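Local coordinates for tRNA uridine(34) acetyltransferase (Methanocaldococcus infernus, PDB 6IA8), which converts the wobble uridine at position 34 of tRNA to 5-carboxymethyluridine, using acetyl-CoA, S-adenosylmethionine and a [4Fe-4S] cluster, at residues Leu249-Pro260 with Asp279-Cys290. Residues are numbered along the deposited sequence; the frame is centred on the assembly and turned at random.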
loop_
_atom_site.group_PDB
_atom_site.type_symbol
_atom_site.label_atom_id
_atom_site.label_comp_id
_atom_site.label_asym_id
_atom_site.label_seq_id
_atom_site.Cartn_x
_atom_site.Cartn_y
_atom_site.Cartn_z
ATOM N N LEU A 249 -0.729 6.577 -9.080
ATOM C CA LEU A 249 -0.182 6.124 -7.812
ATOM C C LEU A 249 -1.100 5.080 -7.177
ATOM O O LEU A 249 -2.305 5.033 -7.443
ATOM C CB LEU A 249 0.024 7.302 -6.848
ATOM C CG LEU A 249 1.169 8.208 -7.266
ATOM C CD1 LEU A 249 1.075 9.596 -6.580
ATOM C CD2 LEU A 249 2.537 7.597 -6.903
ATOM N N LYS A 250 -0.511 4.252 -6.310
ATOM C CA LYS A 250 -1.285 3.367 -5.453
ATOM C C LYS A 250 -1.819 4.133 -4.260
ATOM O O LYS A 250 -1.127 4.985 -3.679
ATOM C CB LYS A 250 -0.425 2.204 -4.970
ATOM C CG LYS A 250 0.028 1.298 -6.198
ATOM C CD LYS A 250 1.167 0.320 -5.816
ATOM C CE LYS A 250 2.532 0.936 -6.108
ATOM N NZ LYS A 250 2.657 1.549 -7.460
ATOM N N VAL A 251 -3.025 3.762 -3.848
ATOM C CA VAL A 251 -3.748 4.483 -2.821
ATOM C C VAL A 251 -4.102 3.513 -1.712
ATOM O O VAL A 251 -4.800 2.524 -1.940
ATOM C CB VAL A 251 -5.013 5.143 -3.376
ATOM C CG1 VAL A 251 -5.795 5.831 -2.264
ATOM C CG2 VAL A 251 -4.666 6.118 -4.499
ATOM N N SER A 252 -3.664 3.825 -0.515
ATOM C CA SER A 252 -4.004 3.093 0.693
ATOM C C SER A 252 -4.758 3.997 1.661
ATOM O O SER A 252 -4.452 5.188 1.776
ATOM C CB SER A 252 -2.712 2.570 1.376
ATOM O OG SER A 252 -3.012 2.014 2.633
ATOM N N TYR A 253 -5.725 3.419 2.368
ATOM C CA TYR A 253 -6.504 4.132 3.372
ATOM C C TYR A 253 -6.190 3.552 4.747
ATOM O O TYR A 253 -6.336 2.338 4.958
ATOM C CB TYR A 253 -8.012 3.997 3.164
ATOM C CG TYR A 253 -8.667 4.737 2.040
ATOM C CD1 TYR A 253 -7.941 5.539 1.164
ATOM C CD2 TYR A 253 -10.054 4.655 1.879
ATOM C CE1 TYR A 253 -8.587 6.249 0.152
ATOM C CE2 TYR A 253 -10.700 5.335 0.887
ATOM C CZ TYR A 253 -9.984 6.135 0.018
ATOM O OH TYR A 253 -10.730 6.784 -0.966
ATOM N N HIS A 254 -5.780 4.409 5.685
ATOM C CA HIS A 254 -5.769 4.030 7.092
ATOM C C HIS A 254 -7.163 4.284 7.655
ATOM O O HIS A 254 -7.667 5.402 7.575
ATOM C CB HIS A 254 -4.707 4.801 7.869
ATOM C CG HIS A 254 -4.563 4.340 9.279
ATOM N ND1 HIS A 254 -5.343 4.829 10.307
ATOM C CD2 HIS A 254 -3.737 3.424 9.832
ATOM C CE1 HIS A 254 -4.987 4.245 11.436
ATOM N NE2 HIS A 254 -4.019 3.383 11.174
ATOM N N LEU A 255 -7.788 3.245 8.203
ATOM C CA LEU A 255 -9.164 3.311 8.688
ATOM C C LEU A 255 -9.237 2.842 10.135
ATOM O O LEU A 255 -8.553 1.891 10.523
ATOM C CB LEU A 255 -10.112 2.461 7.827
ATOM C CG LEU A 255 -10.174 2.823 6.351
ATOM C CD1 LEU A 255 -10.833 1.723 5.531
ATOM C CD2 LEU A 255 -10.930 4.163 6.184
ATOM N N MET A 256 -10.064 3.518 10.934
ATOM C CA MET A 256 -10.162 3.240 12.366
ATOM C C MET A 256 -11.596 2.915 12.752
ATOM O O MET A 256 -12.394 3.828 13.032
ATOM C CB MET A 256 -9.652 4.427 13.183
ATOM C CG MET A 256 -8.146 4.526 13.306
ATOM S SD MET A 256 -7.700 5.581 14.700
ATOM C CE MET A 256 -8.511 7.095 14.260
ATOM N N PRO A 257 -11.965 1.639 12.817
ATOM C CA PRO A 257 -13.265 1.286 13.399
ATOM C C PRO A 257 -13.343 1.763 14.846
ATOM O O PRO A 257 -12.332 1.874 15.548
ATOM C CB PRO A 257 -13.307 -0.247 13.312
ATOM C CG PRO A 257 -12.245 -0.609 12.308
ATOM C CD PRO A 257 -11.174 0.457 12.434
ATOM N N GLY A 258 -14.565 2.046 15.287
ATOM C CA GLY A 258 -14.829 2.309 16.695
ATOM C C GLY A 258 -14.425 3.689 17.178
ATOM O O GLY A 258 -14.139 3.879 18.377
ATOM N N MET A 259 -14.412 4.673 16.282
ATOM C CA MET A 259 -14.155 6.044 16.681
ATOM C C MET A 259 -15.351 6.618 17.439
ATOM O O MET A 259 -16.466 6.108 17.336
ATOM C CB MET A 259 -13.869 6.913 15.460
ATOM C CG MET A 259 -12.524 6.610 14.811
ATOM S SD MET A 259 -12.304 7.499 13.296
ATOM C CE MET A 259 -11.996 9.180 13.863
ATOM N N PRO A 260 -15.141 7.693 18.199
ATOM C CA PRO A 260 -16.268 8.335 18.892
ATOM C C PRO A 260 -17.368 8.691 17.909
ATOM O O PRO A 260 -17.111 9.197 16.815
ATOM C CB PRO A 260 -15.641 9.589 19.514
ATOM C CG PRO A 260 -14.199 9.228 19.721
ATOM C CD PRO A 260 -13.839 8.275 18.583
ATOM N N ASP A 279 -16.301 6.822 -5.428
ATOM C CA ASP A 279 -15.539 7.881 -4.785
ATOM C C ASP A 279 -14.363 7.340 -3.992
ATOM O O ASP A 279 -13.413 8.087 -3.728
ATOM C CB ASP A 279 -16.458 8.674 -3.852
ATOM C CG ASP A 279 -17.358 9.652 -4.595
ATOM O OD1 ASP A 279 -17.218 9.853 -5.807
ATOM O OD2 ASP A 279 -18.224 10.233 -3.950
ATOM N N PHE A 280 -14.400 6.068 -3.598
ATOM C CA PHE A 280 -13.334 5.510 -2.778
ATOM C C PHE A 280 -12.546 4.458 -3.541
ATOM O O PHE A 280 -11.608 4.797 -4.303
ATOM C CB PHE A 280 -13.956 4.972 -1.486
ATOM C CG PHE A 280 -14.740 6.020 -0.719
ATOM C CD1 PHE A 280 -14.098 7.093 -0.136
ATOM C CD2 PHE A 280 -16.117 5.937 -0.608
ATOM C CE1 PHE A 280 -14.843 8.095 0.575
ATOM C CE2 PHE A 280 -16.868 6.916 0.103
ATOM C CZ PHE A 280 -16.195 7.993 0.702
ATOM N N MET A 281 -12.869 3.186 -3.362
ATOM C CA MET A 281 -12.184 2.097 -4.048
ATOM C C MET A 281 -10.654 2.163 -3.895
ATOM O O MET A 281 -9.918 2.152 -4.884
ATOM C CB MET A 281 -12.586 2.079 -5.510
ATOM C CG MET A 281 -14.016 2.371 -5.756
ATOM S SD MET A 281 -15.206 1.110 -5.171
ATOM C CE MET A 281 -15.263 -0.032 -6.562
ATOM N N PRO A 282 -10.154 2.164 -2.669
ATOM C CA PRO A 282 -8.701 2.145 -2.469
ATOM C C PRO A 282 -8.109 0.821 -2.908
ATOM O O PRO A 282 -8.792 -0.205 -2.919
ATOM C CB PRO A 282 -8.542 2.313 -0.956
ATOM C CG PRO A 282 -9.793 1.665 -0.379
ATOM C CD PRO A 282 -10.902 2.043 -1.400
ATOM N N ASP A 283 -6.800 0.854 -3.211
ATOM C CA ASP A 283 -6.061 -0.365 -3.519
ATOM C C ASP A 283 -5.758 -1.175 -2.267
ATOM O O ASP A 283 -5.577 -2.396 -2.346
ATOM C CB ASP A 283 -4.735 -0.046 -4.208
ATOM C CG ASP A 283 -4.900 0.732 -5.498
ATOM O OD1 ASP A 283 -5.703 0.281 -6.302
ATOM O OD2 ASP A 283 -4.214 1.785 -5.660
ATOM N N MET A 284 -5.624 -0.507 -1.127
ATOM C CA MET A 284 -5.112 -1.130 0.080
ATOM C C MET A 284 -5.788 -0.435 1.243
ATOM O O MET A 284 -6.135 0.748 1.144
ATOM C CB MET A 284 -3.573 -1.007 0.138
ATOM C CG MET A 284 -2.934 -1.472 1.391
ATOM S SD MET A 284 -1.147 -1.211 1.322
ATOM C CE MET A 284 -0.782 -1.328 -0.436
ATOM N N VAL A 285 -5.975 -1.168 2.342
ATOM C CA VAL A 285 -6.492 -0.563 3.563
ATOM C C VAL A 285 -5.685 -1.079 4.738
ATOM O O VAL A 285 -5.255 -2.233 4.740
ATOM C CB VAL A 285 -7.990 -0.859 3.777
ATOM C CG1 VAL A 285 -8.852 -0.192 2.676
ATOM C CG2 VAL A 285 -8.226 -2.362 3.846
ATOM N N LYS A 286 -5.486 -0.217 5.735
ATOM C CA LYS A 286 -4.817 -0.539 6.993
ATOM C C LYS A 286 -5.836 -0.269 8.091
ATOM O O LYS A 286 -6.326 0.862 8.210
ATOM C CB LYS A 286 -3.568 0.322 7.164
ATOM C CG LYS A 286 -2.766 0.028 8.444
ATOM C CD LYS A 286 -1.660 1.073 8.665
ATOM C CE LYS A 286 -0.286 0.580 8.249
ATOM N NZ LYS A 286 -0.037 0.687 6.788
ATOM N N ILE A 287 -6.253 -1.326 8.797
ATOM C CA ILE A 287 -7.392 -1.257 9.708
ATOM C C ILE A 287 -6.918 -1.543 11.123
ATOM O O ILE A 287 -6.241 -2.547 11.365
ATOM C CB ILE A 287 -8.495 -2.255 9.323
ATOM C CG1 ILE A 287 -8.980 -2.008 7.896
ATOM C CG2 ILE A 287 -9.687 -2.151 10.317
ATOM C CD1 ILE A 287 -9.767 -3.192 7.352
ATOM N N TYR A 288 -7.299 -0.689 12.071
ATOM C CA TYR A 288 -7.077 -1.054 13.474
ATOM C C TYR A 288 -8.060 -0.278 14.331
ATOM O O TYR A 288 -8.258 0.914 14.074
ATOM C CB TYR A 288 -5.647 -0.778 13.957
ATOM C CG TYR A 288 -5.271 -1.662 15.141
ATOM C CD1 TYR A 288 -4.783 -2.943 14.935
ATOM C CD2 TYR A 288 -5.452 -1.236 16.466
ATOM C CE1 TYR A 288 -4.464 -3.765 15.981
ATOM C CE2 TYR A 288 -5.107 -2.069 17.540
ATOM C CZ TYR A 288 -4.629 -3.330 17.274
ATOM O OH TYR A 288 -4.300 -4.187 18.292
ATOM N N PRO A 289 -8.681 -0.888 15.341
ATOM C CA PRO A 289 -9.687 -0.159 16.128
ATOM C C PRO A 289 -9.089 1.055 16.818
ATOM O O PRO A 289 -7.909 1.078 17.150
ATOM C CB PRO A 289 -10.173 -1.192 17.147
ATOM C CG PRO A 289 -9.106 -2.256 17.172
ATOM C CD PRO A 289 -8.539 -2.286 15.771
ATOM N N CYS A 290 -9.920 2.080 16.991
ATOM C CA CYS A 290 -9.521 3.307 17.661
ATOM C C CYS A 290 -9.170 3.001 19.109
ATOM O O CYS A 290 -9.888 2.260 19.786
ATOM C CB CYS A 290 -10.672 4.312 17.573
ATOM S SG CYS A 290 -10.267 5.935 18.172
HETATM O O HOH W 1 -12.568 1.622 19.458
#
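In the radical SAM core, strands 250-255 and 284-287 lie side by side in parallel, their axes inclined by 19°, with Y253 N donating to M284 O (3.0 Å), K286 N to Y253 O (2.8 Å) and L255 N to K286 O (2.8 Å). The pairing runs on past the strands through Y288 N to L255 O and C290 N to P257 O, the latter nearly head-on at 2.8 Å, and a water bridges G258 O and C290 O. At the other end D283 OD2 accepts V251 N (2.9 Å) on its anti side; the same oxygen forms a salt bridge with R444, tying the N-terminal end of this strand pair to the acetyltransferase domain. The two strands and helix 264-276 form a beta-alpha-beta unit of the TIM-barrel-like fold, and L255 and I287 both face that helix. On this side Y253, with CG anti to its carbonyl carbon (chi1 -73°), turns one ring face to P282, whose CB lies over its centre, 3.8 Å from the centroid, in a CH-pi contact; Y253 OH comes in plane to the edge of the F280 ring and hydrogen-bonds T241. Replacing Y253 with an alanine would probably leave P282 without the ring face it packs on and T241 without its hydroxyl partner. On the opposite face the poorly ordered K286 side chain lies with CD at the H254 ring edge, near CD2, and its NZ is placed to salt-bridge E214, while H254 ND1 pairs with Q218.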